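Local coordinates for cellulosome-related protein module from Ruminococcus flavefaciens that resembles papain-like cysteine peptidases (Ruminococcus flavefaciens, PDB 4EYZ) that is of unknown function but resembles papain-like cysteine peptidases and may be a protease module associated with the cellulosome, at residues A[4-10]-A[146-152]; A[114-118]-A[137-142]; A[163-169]-A[241-246]. Where two conformers were deposited one is given. Residue numbers count along the deposited sequence, not the author numbering.

Contact 1: A[4-10]-A[146-152]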
loop_
_atom_site.group_PDB
_atom_site.type_symbol
_atom_site.label_atom_id
_atom_site.label_comp_id
_atom_site.label_asym_id
_atom_site.label_seq_id
_atom_site.Cartn_x
_atom_site.Cartn_y
_atom_site.Cartn_z
HETATM N N MSE A 4 8.519 5.396 18.567
HETATM C CA MSE A 4 8.503 5.725 17.139
HETATM C C MSE A 4 9.926 5.867 16.603
HETATM O O MSE A 4 10.696 6.711 17.071
HETATM C CB MSE A 4 7.707 7.014 16.883
HETATM C CG MSE A 4 7.270 7.205 15.425
HETATM SE SE MSE A 4 5.907 8.604 15.126
HETATM C CE MSE A 4 6.959 10.187 15.598
ATOM N N TYR A 5 10.269 5.034 15.622
ATOM C CA TYR A 5 11.571 5.085 14.969
ATOM C C TYR A 5 11.579 6.224 13.951
ATOM O O TYR A 5 10.531 6.653 13.491
ATOM C CB TYR A 5 11.864 3.747 14.289
ATOM C CG TYR A 5 12.039 2.644 15.302
ATOM C CD1 TYR A 5 13.179 2.590 16.089
ATOM C CD2 TYR A 5 11.049 1.700 15.521
ATOM C CE1 TYR A 5 13.346 1.614 17.038
ATOM C CE2 TYR A 5 11.215 0.704 16.471
ATOM C CZ TYR A 5 12.366 0.675 17.229
ATOM O OH TYR A 5 12.555 -0.283 18.194
ATOM N N ASN A 6 12.767 6.742 13.650
ATOM C CA ASN A 6 12.897 7.936 12.819
ATOM C C ASN A 6 12.016 9.049 13.384
ATOM O O ASN A 6 11.311 9.728 12.645
ATOM C CB ASN A 6 12.513 7.660 11.355
ATOM C CG ASN A 6 13.550 6.834 10.604
ATOM O OD1 ASN A 6 14.709 6.718 11.027
ATOM N ND2 ASN A 6 13.141 6.272 9.456
ATOM N N SER A 7 12.066 9.253 14.698
ATOM C CA SER A 7 11.124 10.180 15.315
ATOM C C SER A 7 11.319 11.631 14.860
ATOM O O SER A 7 10.378 12.421 14.923
ATOM C CB SER A 7 11.147 10.077 16.842
ATOM O OG SER A 7 12.423 10.395 17.345
ATOM N N ASP A 8 12.505 11.990 14.373
ATOM C CA ASP A 8 12.697 13.360 13.886
ATOM C C ASP A 8 12.447 13.610 12.398
ATOM O O ASP A 8 12.656 14.727 11.901
ATOM C CB ASP A 8 14.079 13.843 14.280
ATOM C CG ASP A 8 14.164 14.148 15.755
ATOM O OD1 ASP A 8 13.239 14.806 16.283
ATOM O OD2 ASP A 8 15.121 13.699 16.388
ATOM N N GLY A 9 11.956 12.585 11.720
ATOM C CA GLY A 9 11.746 12.593 10.282
ATOM C C GLY A 9 10.370 13.086 9.898
ATOM O O GLY A 9 9.903 14.103 10.399
ATOM N N TRP A 10 9.726 12.354 9.000
ATOM C CA TRP A 10 8.517 12.823 8.357
ATOM C C TRP A 10 7.448 11.741 8.367
ATOM O O TRP A 10 7.762 10.559 8.320
ATOM C CB TRP A 10 8.826 13.189 6.899
ATOM C CG TRP A 10 9.812 14.300 6.727
ATOM C CD1 TRP A 10 11.081 14.190 6.264
ATOM C CD2 TRP A 10 9.600 15.695 6.995
ATOM N NE1 TRP A 10 11.683 15.424 6.236
ATOM C CE2 TRP A 10 10.794 16.365 6.677
ATOM C CE3 TRP A 10 8.520 16.436 7.482
ATOM C CZ2 TRP A 10 10.940 17.741 6.822
ATOM C CZ3 TRP A 10 8.666 17.794 7.628
ATOM C CH2 TRP A 10 9.870 18.435 7.303
ATOM N N TYR A 146 13.088 9.501 2.942
ATOM C CA TYR A 146 12.329 10.533 3.632
ATOM C C TYR A 146 12.373 10.395 5.149
ATOM O O TYR A 146 11.665 11.112 5.844
ATOM C CB TYR A 146 10.874 10.560 3.132
ATOM C CG TYR A 146 10.808 11.093 1.721
ATOM C CD1 TYR A 146 11.066 12.424 1.459
ATOM C CD2 TYR A 146 10.529 10.250 0.639
ATOM C CE1 TYR A 146 11.050 12.906 0.163
ATOM C CE2 TYR A 146 10.512 10.725 -0.650
ATOM C CZ TYR A 146 10.765 12.048 -0.881
ATOM O OH TYR A 146 10.764 12.511 -2.178
ATOM N N ASN A 147 13.214 9.504 5.674
ATOM C CA ASN A 147 13.309 9.337 7.127
ATOM C C ASN A 147 11.914 9.172 7.736
ATOM O O ASN A 147 11.543 9.847 8.696
ATOM C CB ASN A 147 14.013 10.562 7.722
ATOM C CG ASN A 147 14.764 10.262 8.979
ATOM O OD1 ASN A 147 14.311 10.588 10.083
ATOM N ND2 ASN A 147 15.980 9.735 8.823
ATOM N N LEU A 148 11.132 8.272 7.171
ATOM C CA LEU A 148 9.752 8.149 7.594
ATOM C C LEU A 148 9.634 7.645 9.020
ATOM O O LEU A 148 10.277 6.669 9.404
ATOM C CB LEU A 148 8.997 7.150 6.727
ATOM C CG LEU A 148 8.506 7.556 5.353
ATOM C CD1 LEU A 148 7.574 6.467 4.816
ATOM C CD2 LEU A 148 7.796 8.889 5.386
ATOM N N HIS A 149 8.745 8.271 9.777
ATOM C CA HIS A 149 8.384 7.741 11.081
ATOM C C HIS A 149 7.822 6.345 10.908
ATOM O O HIS A 149 7.002 6.109 10.011
ATOM C CB HIS A 149 7.294 8.582 11.748
ATOM C CG HIS A 149 7.586 10.048 11.861
ATOM N ND1 HIS A 149 8.767 10.564 12.346
ATOM C CD2 HIS A 149 6.794 11.114 11.599
ATOM C CE1 HIS A 149 8.693 11.884 12.373
ATOM N NE2 HIS A 149 7.510 12.243 11.909
ATOM N N TYR A 150 8.184 5.428 11.796
ATOM C CA TYR A 150 7.543 4.113 11.763
ATOM C C TYR A 150 7.527 3.470 13.127
ATOM O O TYR A 150 8.319 3.807 13.994
ATOM C CB TYR A 150 8.183 3.172 10.725
ATOM C CG TYR A 150 9.598 2.699 11.002
ATOM C CD1 TYR A 150 10.703 3.424 10.544
ATOM C CD2 TYR A 150 9.837 1.507 11.668
ATOM C CE1 TYR A 150 11.990 2.975 10.763
ATOM C CE2 TYR A 150 11.111 1.072 11.900
ATOM C CZ TYR A 150 12.188 1.803 11.434
ATOM O OH TYR A 150 13.473 1.362 11.652
ATOM N N TYR A 151 6.585 2.552 13.290
ATOM C CA TYR A 151 6.497 1.703 14.463
ATOM C C TYR A 151 6.697 0.252 14.026
ATOM O O TYR A 151 6.366 -0.106 12.893
ATOM C CB TYR A 151 5.122 1.822 15.116
ATOM C CG TYR A 151 4.777 3.187 15.636
ATOM C CD1 TYR A 151 5.126 3.565 16.924
ATOM C CD2 TYR A 151 4.073 4.086 14.857
ATOM C CE1 TYR A 151 4.802 4.800 17.409
ATOM C CE2 TYR A 151 3.738 5.330 15.340
ATOM C CZ TYR A 151 4.103 5.677 16.618
ATOM O OH TYR A 151 3.771 6.912 17.108
ATOM N N GLU A 152 7.247 -0.560 14.918
ATOM C CA GLU A 152 7.360 -2.003 14.735
ATOM C C GLU A 152 6.644 -2.694 15.878
ATOM O O GLU A 152 6.817 -2.314 17.041
ATOM C CB GLU A 152 8.820 -2.465 14.821
ATOM C CG GLU A 152 9.736 -1.914 13.822
ATOM C CD GLU A 152 11.105 -2.558 13.906
ATOM O OE1 GLU A 152 11.643 -2.774 15.024
ATOM O OE2 GLU A 152 11.662 -2.825 12.833
HETATM O O HOH W 1 11.273 -2.458 17.765
HETATM O O HOH W 2 16.810 8.194 11.555
HETATM O O HOH W 3 6.905 14.932 11.067
#
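The imidazole of His149 is wrapped by the N-terminal segment on several sides at once. His149 ND1 donates to Asn6 O at 2.7 Å, the same carbonyl that closes the type I turn Asn6–Gly9 by accepting Gly9 N at 3.1 Å, so Asn6 O takes both the turn's own amide and the imidazole. Met4, modelled as selenomethionine, lies over one ring face, its CE 3.8 Å from the His149 centroid, while the backbone of Trp10 lies over the other; a water joins His149 NE2 to Gly9 O. Met4 also makes a Met-aromatic contact, with SE 4.5 Å from the Tyr151 ring centroid. Before the turn, Tyr5 and Tyr150 form an antiparallel hydrogen-bonded pair (Tyr5 N to Tyr150 O 2.8 Å, Tyr150 N to Tyr5 O 3.1 Å), and Tyr5 CB sits over the Tyr150 ring. Beyond it, Trp10 N donates to Asn147 O at 3.1 Å and His149 N to Trp10 O at 2.9 Å. Asn6 ND2 reaches Leu148 O at 2.9 Å. Gly9 runs so close to Asn147 O, with its CA at 3.2 Å, that a CB would clash. Asn147 itself, at positive phi, is the C-prime residue of the Schellman motif ending helix 139-145. Two single backbone bridges, Tyr5–Tyr150 and Trp10–Leu148, flank the turn and lay the N-terminal segment along the link into edge strand 151-153 of the papain-like fold's antiparallel sheet.

Contact 2: A[114-118]-A[137-142]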
loop_
_atom_site.group_PDB
_atom_site.type_symbol
_atom_site.label_atom_id
_atom_site.label_comp_id
_atom_site.label_asym_id
_atom_site.label_seq_id
_atom_site.Cartn_x
_atom_site.Cartn_y
_atom_site.Cartn_z
ATOM N N VAL A 114 4.379 8.204 -5.329
ATOM C CA VAL A 114 3.996 7.132 -4.429
ATOM C C VAL A 114 4.885 5.918 -4.704
ATOM O O VAL A 114 5.065 5.533 -5.852
ATOM C CB VAL A 114 2.528 6.747 -4.667
ATOM C CG1 VAL A 114 2.076 5.664 -3.686
ATOM C CG2 VAL A 114 1.630 7.979 -4.553
ATOM N N PRO A 115 5.436 5.299 -3.654
ATOM C CA PRO A 115 6.288 4.140 -3.894
ATOM C C PRO A 115 5.484 2.909 -4.309
ATOM O O PRO A 115 4.303 2.731 -3.976
ATOM C CB PRO A 115 6.967 3.911 -2.534
ATOM C CG PRO A 115 6.003 4.480 -1.546
ATOM C CD PRO A 115 5.341 5.639 -2.227
ATOM N N PHE A 116 6.167 2.023 -5.013
ATOM C CA PHE A 116 5.576 0.770 -5.473
ATOM C C PHE A 116 6.661 -0.284 -5.472
ATOM O O PHE A 116 6.888 -0.917 -4.451
ATOM C CB PHE A 116 4.879 1.017 -6.832
ATOM C CG PHE A 116 4.154 -0.174 -7.449
ATOM C CD1 PHE A 116 4.117 -1.427 -6.882
ATOM C CD2 PHE A 116 3.499 0.014 -8.660
ATOM C CE1 PHE A 116 3.446 -2.468 -7.512
ATOM C CE2 PHE A 116 2.824 -1.019 -9.286
ATOM C CZ PHE A 116 2.801 -2.260 -8.713
ATOM N N SER A 117 7.342 -0.453 -6.583
ATOM C CA SER A 117 8.443 -1.393 -6.707
ATOM C C SER A 117 9.558 -0.660 -7.400
ATOM O O SER A 117 9.296 0.162 -8.277
ATOM C CB SER A 117 8.042 -2.569 -7.593
ATOM O OG SER A 117 9.185 -3.236 -8.095
ATOM N N SER A 118 10.799 -0.972 -7.055
ATOM C CA SER A 118 11.913 -0.339 -7.740
ATOM C C SER A 118 12.061 -0.803 -9.192
ATOM O O SER A 118 12.862 -0.232 -9.925
ATOM C CB SER A 118 13.205 -0.588 -6.981
ATOM O OG SER A 118 13.414 -1.970 -6.840
ATOM N N GLY A 137 14.009 2.704 -5.842
ATOM C CA GLY A 137 12.600 2.822 -5.530
ATOM C C GLY A 137 12.134 1.779 -4.538
ATOM O O GLY A 137 12.934 1.042 -3.964
ATOM N N GLY A 138 10.832 1.726 -4.333
ATOM C CA GLY A 138 10.252 0.778 -3.405
ATOM C C GLY A 138 10.129 1.333 -2.003
ATOM O O GLY A 138 10.630 2.424 -1.678
ATOM N N TRP A 139 9.472 0.560 -1.151
ATOM C CA TRP A 139 9.050 1.070 0.141
ATOM C C TRP A 139 10.177 1.328 1.141
ATOM O O TRP A 139 10.161 2.348 1.825
ATOM C CB TRP A 139 7.980 0.151 0.746
ATOM C CG TRP A 139 6.663 0.358 0.124
ATOM C CD1 TRP A 139 6.173 -0.248 -0.992
ATOM C CD2 TRP A 139 5.675 1.291 0.549
ATOM N NE1 TRP A 139 4.927 0.249 -1.290
ATOM C CE2 TRP A 139 4.590 1.189 -0.352
ATOM C CE3 TRP A 139 5.589 2.189 1.611
ATOM C CZ2 TRP A 139 3.446 1.967 -0.231
ATOM C CZ3 TRP A 139 4.459 2.956 1.734
ATOM C CH2 TRP A 139 3.393 2.831 0.825
ATOM N N THR A 140 11.120 0.411 1.281
ATOM C CA THR A 140 12.180 0.655 2.242
ATOM C C THR A 140 13.112 1.777 1.785
ATOM O O THR A 140 13.612 2.531 2.613
ATOM C CB THR A 140 12.973 -0.622 2.607
ATOM O OG1 THR A 140 13.603 -1.178 1.448
ATOM C CG2 THR A 140 12.037 -1.653 3.226
ATOM N N VAL A 141 13.309 1.913 0.476
ATOM C CA VAL A 141 14.048 3.041 -0.059
ATOM C C VAL A 141 13.316 4.340 0.277
ATOM O O VAL A 141 13.934 5.320 0.673
ATOM C CB VAL A 141 14.281 2.862 -1.576
ATOM C CG1 VAL A 141 14.694 4.152 -2.250
ATOM C CG2 VAL A 141 15.329 1.774 -1.789
ATOM N N PHE A 142 11.994 4.346 0.126
ATOM C CA PHE A 142 11.199 5.535 0.439
ATOM C C PHE A 142 11.302 5.877 1.924
ATOM O O PHE A 142 11.488 7.049 2.296
ATOM C CB PHE A 142 9.743 5.269 0.020
ATOM C CG PHE A 142 8.854 6.478 0.019
ATOM C CD1 PHE A 142 8.780 7.304 -1.084
ATOM C CD2 PHE A 142 8.022 6.741 1.087
ATOM C CE1 PHE A 142 7.924 8.398 -1.096
ATOM C CE2 PHE A 142 7.175 7.833 1.073
ATOM C CZ PHE A 142 7.126 8.650 -0.015
HETATM O O HOH W 4 2.924 0.302 -3.224
HETATM O O HOH W 5 8.856 2.904 -6.047
HETATM O O HOH W 6 8.757 -1.955 -2.585
#
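Gly137 runs extended beside Ser118, their CA atoms 3.9 Å apart and Ser118 CB 3.4 Å from Gly137 O; a CB on the glycine would press on Ser118 CA. Gly138 follows at the N-cap position, its positive phi and near-180° psi suited to glycine. Its amide is not hydrogen-bonded across the contact directly: one water accepts from both Gly138 N (2.9 Å) and Phe116 N (3.0 Å), while Gly138 O takes Phe142 N at 3.0 Å in the first turn of the helix. At Trp139 the water-mediated pairing continues, a second water lying between Trp139 N (3.0 Å) and Phe116 O (2.8 Å) and a third between Trp139 NE1 (2.8 Å) and Pro115 O (2.9 Å). Pro115 points its CG at the face of the indole, 3.6 Å from the centroid of the six-membered ring, almost on the normal, a CH-pi contact. This is core packing where the helices meet the sheet, as expected of a papain-like fold: Trp139 also touches Val91 of helix 89-103 and meets Trp172 of the sheet edge-to-face. One turn on, Phe142 presents its face to the same proline, Pro115 CD 4.0 Å from its centroid, and Met12 of helix 12-19 touches Pro115, Trp139 and Phe142.

Contact 3: A[163-169]-A[241-246]; sequences GVLQKGD and PWAKKA
The side chain of Lys245, fully extended with all four chi angles t, stretches over the backbone of Gly163–Leu165, its CD 3.5 Å from Val164 O. Its NZ donates to Gly163 O (3.1 Å) and Leu165 O (2.9 Å), carbonyls of the chain just past helix 156-161, which Gly163 leaves at positive phi. Gln166 (chi1 m, chi2 t) points its CB toward 241-246 and its side chain reaches over Ala243–Lys245. The two segments form no beta ladder; CA atoms are 6.9 Å apart at Gln166–Lys245, narrowing to 4.5 Å at Asp169–Pro241. Segment 241-246 is irregular, Trp242 (−71°/−38°) lying between extended Pro241 and Ala243. Gln166 to Asp169 is a type II turn, with Asp169 N to Gln166 O at 3.0 Å, Lys167 at phi/psi −50°/128° and Gly168 at 106°/−17°. Asp169 (chi1 m) braces this turn through OD2, which accepts Gln166 N at 2.9 Å, and turns OD1 to Trp242 N at 2.8 Å. It thus joins the lead-in to strand 170-175 with the exit from antiparallel strand 235-240 in the sheet of the papain-like fold. Trp242 (chi1 t, chi2 −91°) points its CB toward the turn but swings its indole away, leaving CE3 3.6 Å from Gly168 O; the ring stacks on Trp31 of helix 28-38.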
loop_
_atom_site.group_PDB
_atom_site.type_symbol
_atom_site.label_atom_id
_atom_site.label_comp_id
_atom_site.label_asym_id
_atom_site.label_seq_id
_atom_site.Cartn_x
_atom_site.Cartn_y
_atom_site.Cartn_z
ATOM N N GLY A 163 -2.425 2.366 20.749
ATOM C CA GLY A 163 -2.977 3.699 20.626
ATOM C C GLY A 163 -2.396 4.514 19.489
ATOM O O GLY A 163 -2.632 5.722 19.422
ATOM N N VAL A 164 -1.641 3.882 18.596
ATOM C CA VAL A 164 -0.962 4.649 17.567
ATOM C C VAL A 164 -1.740 4.730 16.262
ATOM O O VAL A 164 -1.644 5.723 15.557
ATOM C CB VAL A 164 0.483 4.132 17.265
ATOM C CG1 VAL A 164 1.319 4.037 18.527
ATOM C CG2 VAL A 164 0.462 2.824 16.523
ATOM N N LEU A 165 -2.500 3.696 15.925
ATOM C CA LEU A 165 -3.082 3.635 14.587
ATOM C C LEU A 165 -4.228 4.597 14.325
ATOM O O LEU A 165 -5.079 4.830 15.177
ATOM C CB LEU A 165 -3.596 2.226 14.279
ATOM C CG LEU A 165 -2.553 1.186 13.868
ATOM C CD1 LEU A 165 -3.161 -0.193 13.939
ATOM C CD2 LEU A 165 -2.036 1.449 12.455
ATOM N N GLN A 166 -4.214 5.195 13.136
ATOM C CA GLN A 166 -5.334 5.963 12.610
ATOM C C GLN A 166 -5.678 5.460 11.221
ATOM O O GLN A 166 -4.799 5.040 10.479
ATOM C CB GLN A 166 -5.001 7.460 12.470
ATOM C CG GLN A 166 -4.568 8.191 13.701
ATOM C CD GLN A 166 -4.170 9.611 13.354
ATOM O OE1 GLN A 166 -3.008 9.889 13.063
ATOM N NE2 GLN A 166 -5.139 10.506 13.343
ATOM N N LYS A 167 -6.952 5.555 10.862
ATOM C CA LYS A 167 -7.402 5.275 9.502
ATOM C C LYS A 167 -6.535 6.044 8.506
ATOM O O LYS A 167 -6.349 7.263 8.630
ATOM C CB LYS A 167 -8.885 5.646 9.343
ATOM C CG LYS A 167 -9.409 5.486 7.915
ATOM C CD LYS A 167 -10.858 5.980 7.771
ATOM C CE LYS A 167 -11.851 5.169 8.560
ATOM N NZ LYS A 167 -13.179 5.830 8.500
ATOM N N GLY A 168 -6.005 5.320 7.526
ATOM C CA GLY A 168 -5.122 5.889 6.529
ATOM C C GLY A 168 -3.663 5.523 6.680
ATOM O O GLY A 168 -2.886 5.723 5.743
ATOM N N ASP A 169 -3.273 5.036 7.854
ATOM C CA ASP A 169 -1.906 4.567 8.063
ATOM C C ASP A 169 -1.614 3.367 7.179
ATOM O O ASP A 169 -2.513 2.582 6.871
ATOM C CB ASP A 169 -1.679 4.197 9.527
ATOM C CG ASP A 169 -1.700 5.401 10.460
ATOM O OD1 ASP A 169 -1.652 6.562 9.984
ATOM O OD2 ASP A 169 -1.745 5.177 11.690
ATOM N N PRO A 241 2.816 5.719 9.774
ATOM C CA PRO A 241 1.667 6.608 9.980
ATOM C C PRO A 241 1.551 7.672 8.909
ATOM O O PRO A 241 2.555 8.204 8.442
ATOM C CB PRO A 241 1.937 7.239 11.351
ATOM C CG PRO A 241 3.433 7.071 11.579
ATOM C CD PRO A 241 3.800 5.798 10.874
ATOM N N TRP A 242 0.323 7.969 8.515
ATOM C CA TRP A 242 0.090 8.962 7.482
ATOM C C TRP A 242 0.373 10.374 7.972
ATOM O O TRP A 242 0.900 11.215 7.240
ATOM C CB TRP A 242 -1.355 8.885 6.998
ATOM C CG TRP A 242 -1.604 9.712 5.797
ATOM C CD1 TRP A 242 -2.021 11.006 5.772
ATOM C CD2 TRP A 242 -1.425 9.320 4.442
ATOM N NE1 TRP A 242 -2.126 11.448 4.473
ATOM C CE2 TRP A 242 -1.771 10.423 3.638
ATOM C CE3 TRP A 242 -1.033 8.129 3.821
ATOM C CZ2 TRP A 242 -1.740 10.371 2.251
ATOM C CZ3 TRP A 242 -0.989 8.091 2.447
ATOM C CH2 TRP A 242 -1.345 9.202 1.681
ATOM N N ALA A 243 0.005 10.623 9.219
ATOM C CA ALA A 243 0.071 11.951 9.811
ATOM C C ALA A 243 0.097 11.821 11.315
ATOM O O ALA A 243 -0.175 10.753 11.848
ATOM C CB ALA A 243 -1.128 12.786 9.376
ATOM N N LYS A 244 0.434 12.911 11.993
ATOM C CA LYS A 244 0.432 12.931 13.451
ATOM C C LYS A 244 -0.958 12.553 13.971
ATOM O O LYS A 244 -1.967 12.877 13.352
ATOM C CB LYS A 244 0.859 14.319 13.941
ATOM C CG LYS A 244 1.194 14.387 15.437
ATOM C CD LYS A 244 2.191 15.509 15.753
ATOM C CE LYS A 244 3.561 15.304 15.084
ATOM N NZ LYS A 244 4.454 14.290 15.750
ATOM N N LYS A 245 -1.025 11.842 15.090
ATOM C CA LYS A 245 -2.332 11.428 15.591
ATOM C C LYS A 245 -2.948 12.532 16.438
ATOM O O LYS A 245 -2.235 13.315 17.063
ATOM C CB LYS A 245 -2.258 10.107 16.370
ATOM C CG LYS A 245 -3.633 9.604 16.832
ATOM C CD LYS A 245 -3.653 8.109 17.139
ATOM C CE LYS A 245 -5.054 7.644 17.556
ATOM N NZ LYS A 245 -5.170 6.160 17.755
ATOM N N ALA A 246 -4.276 12.597 16.415
ATOM C CA ALA A 246 -5.044 13.588 17.169
ATOM C C ALA A 246 -4.258 14.178 18.338
ATOM O O ALA A 246 -4.122 13.551 19.389
ATOM C CB ALA A 246 -6.334 12.963 17.673
HETATM O O HOH W 7 -1.989 9.072 10.548
#

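Along the chain, contact 1 spans contact 2: 114-118 and 137-142 both fall between its segments, and contact 3 opens only after contact 1 has closed. Contacts 1 and 2 have centres about 16 Å apart; helix 139-145 begins in contact 2 and runs out into contact 1, where Leu148 CD1 folds back to 3.8 Å from Phe142 CD2. Contacts 1 and 3, about 13 Å between centres, meet at the ends of neighbouring strands 151-153, 235-240 and 170-175, with Pro241 CD 3.3 Å from His149 O. Contacts 2 and 3 do not touch, their nearest atoms about 7 Å apart. Segments 4-10 and 241-246 both pack beside the antiparallel sheet, whereas contact 2 is buried nearer the centre, between the helices and Trp172 of the sheet.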